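Local coordinates for protein N2152 (PDB 5U22) that is a family 39 glycoside hydrolase of an anaerobic rumen fungus that probably acts, with broad specificity, on rare arabinosyl substrates, at residues 267-271 with 324-330. Numbering follows the deposited sequence.
Sequences RFERY and ENSKLID
Arg267 threads its guanidinium into the bend of the 324-330 loop and grips one backbone oxygen, Ser326 O, with both terminal nitrogens, NH1 at 2.9 Å and NH2 at 3.0 Å. The contact joins the two domains of this glycoside hydrolase: helix 258-270 flanks the TIM barrel, and the loop links strands 315-320 and 330-336 of the beta-sandwich. Arg267 NH1 lies nearly in line with the Ser326 carbonyl, whereas NH2 sits above the carbonyl plane. Glu324 O rests over one guanidinium face, 3.0 Å from the plane. Because the chain is extended from CG to NE, the head reaches deep into the loop while NE, further back, bonds Asp330 OD2 through its anti lone pair. The syn lone pair of that oxygen takes Arg270 NH1, and Asp330 OD1 takes Arg270 NH2 at 2.8 Å, a bidentate, end-on salt bridge with the two flat groups only 7° from coplanar. A bend at chi3 (-53°) turns the Arg270 head into this position, and its NH2 also reaches Val319 O. Replacing Arg267 by an alanine would probably leave Ser326 O without its paired donors and cost Asp330 OD2 the donor on its anti side, opening a gap inside the bend. Arg270 NH1 also meets Glu324 OE1, from above the carboxylate plane, completing a four-residue salt-bridge network. Ser222 of helix 221-235 bonds the same OE1, and Arg226 the Tyr271 hydroxyl. Just past the helix end, the ring of Tyr271 lies nearly coplanar with the Glu324 carboxylate, and Tyr271 OH donates to Glu324 OE2 across a very short 2.5 Å.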
ATOM      1  N   ARG A 267       0.971   8.642  -5.276  1.00 16.18           N
ATOM      2  CA  ARG A 267      -0.015   9.444  -4.557  1.00 14.01           C
ATOM      3  C   ARG A 267      -0.018   9.125  -3.068  1.00 16.50           C
ATOM      4  O   ARG A 267      -0.113  10.040  -2.245  1.00 14.99           O
ATOM      5  CB  ARG A 267      -1.399   9.253  -5.193  1.00 10.89           C
ATOM      6  CG  ARG A 267      -1.460   9.851  -6.597  1.00 16.32           C
ATOM      7  CD  ARG A 267      -2.615   9.339  -7.448  1.00 15.16           C
ATOM      8  NE  ARG A 267      -2.336   9.558  -8.869  1.00 16.53           N
ATOM      9  CZ  ARG A 267      -3.208   9.359  -9.852  1.00 17.96           C
ATOM     10  NH1 ARG A 267      -4.443   8.944  -9.576  1.00 14.33           N
ATOM     11  NH2 ARG A 267      -2.843   9.574 -11.115  1.00 16.16           N
ATOM     12  N   PHE A 268       0.124   7.848  -2.695  1.00 15.93           N
ATOM     13  CA  PHE A 268       0.288   7.508  -1.280  1.00 15.67           C
ATOM     14  C   PHE A 268       1.481   8.235  -0.676  1.00 16.39           C
ATOM     15  O   PHE A 268       1.400   8.758   0.444  1.00 17.38           O
ATOM     16  CB  PHE A 268       0.463   5.996  -1.096  1.00 14.25           C
ATOM     17  CG  PHE A 268      -0.780   5.182  -1.368  1.00 16.87           C
ATOM     18  CD1 PHE A 268      -1.931   5.771  -1.866  1.00 16.51           C
ATOM     19  CD2 PHE A 268      -0.782   3.817  -1.122  1.00 16.05           C
ATOM     20  CE1 PHE A 268      -3.066   5.012  -2.131  1.00 16.23           C
ATOM     21  CE2 PHE A 268      -1.917   3.056  -1.363  1.00 19.76           C
ATOM     22  CZ  PHE A 268      -3.066   3.659  -1.879  1.00 15.26           C
ATOM     23  N   GLU A 269       2.609   8.260  -1.391  1.00 13.95           N
ATOM     24  CA  GLU A 269       3.772   8.967  -0.869  1.00 13.66           C
ATOM     25  C   GLU A 269       3.512  10.466  -0.804  1.00 14.46           C
ATOM     26  O   GLU A 269       3.910  11.130   0.159  1.00 16.04           O
ATOM     27  CB  GLU A 269       5.001   8.675  -1.724  1.00 14.33           C
ATOM     28  CG  GLU A 269       5.490   7.221  -1.660  1.00 12.38           C
ATOM     29  CD  GLU A 269       6.227   6.881  -0.363  1.00 15.97           C
ATOM     30  OE1 GLU A 269       6.500   7.803   0.454  1.00 18.58           O
ATOM     31  OE2 GLU A 269       6.525   5.683  -0.172  1.00 19.46           O
ATOM     32  N   ARG A 270       2.825  11.014  -1.807  1.00 14.16           N
ATOM     33  CA  ARG A 270       2.558  12.451  -1.829  1.00 14.63           C
ATOM     34  C   ARG A 270       1.755  12.890  -0.610  1.00 14.02           C
ATOM     35  O   ARG A 270       1.974  13.979  -0.069  1.00 15.97           O
ATOM     36  CB  ARG A 270       1.823  12.815  -3.118  1.00 10.60           C
ATOM     37  CG  ARG A 270       1.448  14.282  -3.260  1.00 13.80           C
ATOM     38  CD  ARG A 270       1.017  14.590  -4.710  1.00 18.98           C
ATOM     39  NE  ARG A 270       2.030  14.162  -5.686  1.00 13.67           N
ATOM     40  CZ  ARG A 270       1.811  13.265  -6.650  1.00 13.62           C
ATOM     41  NH1 ARG A 270       0.611  12.706  -6.808  1.00 13.67           N
ATOM     42  NH2 ARG A 270       2.793  12.926  -7.467  1.00 13.91           N
ATOM     43  N   TYR A 271       0.829  12.052  -0.155  1.00 14.37           N
ATOM     44  CA  TYR A 271      -0.042  12.400   0.960  1.00 15.10           C
ATOM     45  C   TYR A 271       0.389  11.741   2.264  1.00 19.80           C
ATOM     46  O   TYR A 271      -0.358  11.780   3.250  1.00 16.83           O
ATOM     47  CB  TYR A 271      -1.494  12.060   0.609  1.00 18.15           C
ATOM     48  CG  TYR A 271      -2.041  13.042  -0.408  1.00 18.54           C
ATOM     49  CD1 TYR A 271      -2.586  14.249   0.004  1.00 16.83           C
ATOM     50  CD2 TYR A 271      -1.955  12.789  -1.774  1.00 15.73           C
ATOM     51  CE1 TYR A 271      -3.072  15.169  -0.920  1.00 16.35           C
ATOM     52  CE2 TYR A 271      -2.427  13.702  -2.700  1.00 17.24           C
ATOM     53  CZ  TYR A 271      -2.986  14.886  -2.267  1.00 21.07           C
ATOM     54  OH  TYR A 271      -3.451  15.794  -3.184  1.00 19.25           O
ATOM     55  N   GLU A 324      -2.789  14.344 -10.949  1.00 15.25           N
ATOM     56  CA  GLU A 324      -2.950  13.288  -9.954  1.00 16.91           C
ATOM     57  C   GLU A 324      -4.409  12.982  -9.650  1.00 18.92           C
ATOM     58  O   GLU A 324      -4.690  11.988  -8.974  1.00 17.70           O
ATOM     59  CB  GLU A 324      -2.243  13.656  -8.651  1.00 15.15           C
ATOM     60  CG  GLU A 324      -2.942  14.763  -7.862  1.00 16.17           C
ATOM     61  CD  GLU A 324      -2.647  14.670  -6.376  1.00 18.72           C
ATOM     62  OE1 GLU A 324      -2.061  13.642  -5.955  1.00 14.97           O
ATOM     63  OE2 GLU A 324      -2.997  15.619  -5.633  1.00 19.15           O
ATOM     64  N   ASN A 325      -5.338  13.810 -10.111  1.00 12.88           N
ATOM     65  CA  ASN A 325      -6.766  13.576  -9.892  1.00 15.58           C
ATOM     66  C   ASN A 325      -7.414  12.921 -11.096  1.00 18.10           C
ATOM     67  O   ASN A 325      -8.516  13.297 -11.505  1.00 18.35           O
ATOM     68  CB  ASN A 325      -7.461  14.889  -9.553  1.00 17.17           C
ATOM     69  CG  ASN A 325      -6.866  15.547  -8.332  1.00 16.88           C
ATOM     70  OD1 ASN A 325      -6.899  14.984  -7.242  1.00 17.70           O
ATOM     71  ND2 ASN A 325      -6.286  16.733  -8.515  1.00 20.70           N
ATOM     72  N   SER A 326      -6.746  11.927 -11.671  1.00 18.18           N
ATOM     73  CA  SER A 326      -7.156  11.282 -12.912  1.00 14.48           C
ATOM     74  C   SER A 326      -6.431   9.946 -12.998  1.00 15.43           C
ATOM     75  O   SER A 326      -5.705   9.563 -12.079  1.00 17.47           O
ATOM     76  CB  SER A 326      -6.811  12.147 -14.123  1.00 18.79           C
ATOM     77  OG  SER A 326      -5.419  12.047 -14.381  1.00 18.13           O
ATOM     78  N   LYS A 327      -6.599   9.251 -14.121  1.00 15.21           N
ATOM     79  CA  LYS A 327      -5.903   7.985 -14.325  1.00 16.09           C
ATOM     80  C   LYS A 327      -4.450   8.155 -14.755  1.00 16.62           C
ATOM     81  O   LYS A 327      -3.752   7.147 -14.886  1.00 15.77           O
ATOM     82  CB  LYS A 327      -6.644   7.144 -15.367  1.00 16.00           C
ATOM     83  CG  LYS A 327      -8.060   6.784 -14.943  1.00 19.21           C
ATOM     84  CD  LYS A 327      -8.751   5.901 -15.965  1.00 20.35           C
ATOM     85  CE  LYS A 327      -9.992   5.260 -15.361  1.00 24.39           C
ATOM     86  NZ  LYS A 327     -10.965   6.290 -14.899  1.00 23.55           N
ATOM     87  N   LEU A 328      -3.968   9.386 -14.954  1.00 14.50           N
ATOM     88  CA  LEU A 328      -2.727   9.564 -15.696  1.00 13.57           C
ATOM     89  C   LEU A 328      -1.500   9.191 -14.869  1.00 16.94           C
ATOM     90  O   LEU A 328      -1.514   9.189 -13.632  1.00 14.85           O
ATOM     91  CB  LEU A 328      -2.581  11.003 -16.201  1.00 12.94           C
ATOM     92  CG  LEU A 328      -3.696  11.427 -17.168  1.00 16.44           C
ATOM     93  CD1 LEU A 328      -3.483  12.846 -17.671  1.00 16.61           C
ATOM     94  CD2 LEU A 328      -3.799  10.446 -18.313  1.00 14.68           C
ATOM     95  N   ILE A 329      -0.437   8.856 -15.608  1.00 12.50           N
ATOM     96  CA  ILE A 329       0.907   8.520 -15.142  1.00 13.58           C
ATOM     97  C   ILE A 329       1.349   9.362 -13.945  1.00 15.31           C
ATOM     98  O   ILE A 329       1.125  10.574 -13.895  1.00 12.73           O
ATOM     99  CB  ILE A 329       1.898   8.654 -16.314  1.00 11.58           C
ATOM    100  CG1 ILE A 329       3.326   8.276 -15.899  1.00 11.68           C
ATOM    101  CG2 ILE A 329       1.840  10.080 -16.918  1.00 15.47           C
ATOM    102  CD1 ILE A 329       4.184   7.978 -17.090  1.00 15.89           C
ATOM    103  N   ASP A 330       1.980   8.713 -12.973  1.00 12.31           N
ATOM    104  CA  ASP A 330       2.396   9.358 -11.734  1.00 12.81           C
ATOM    105  C   ASP A 330       3.558   8.543 -11.181  1.00 16.65           C
ATOM    106  O   ASP A 330       3.910   7.498 -11.733  1.00 13.83           O
ATOM    107  CB  ASP A 330       1.220   9.430 -10.759  1.00 14.94           C
ATOM    108  CG  ASP A 330       1.366  10.520  -9.722  1.00 21.25           C
ATOM    109  OD1 ASP A 330       2.486  11.029  -9.497  1.00 17.91           O
ATOM    110  OD2 ASP A 330       0.332  10.866  -9.120  1.00 14.77           O
TER
HETATM  111  O   HOH W   1      -6.085  10.307  -7.411  1.00 16.12           O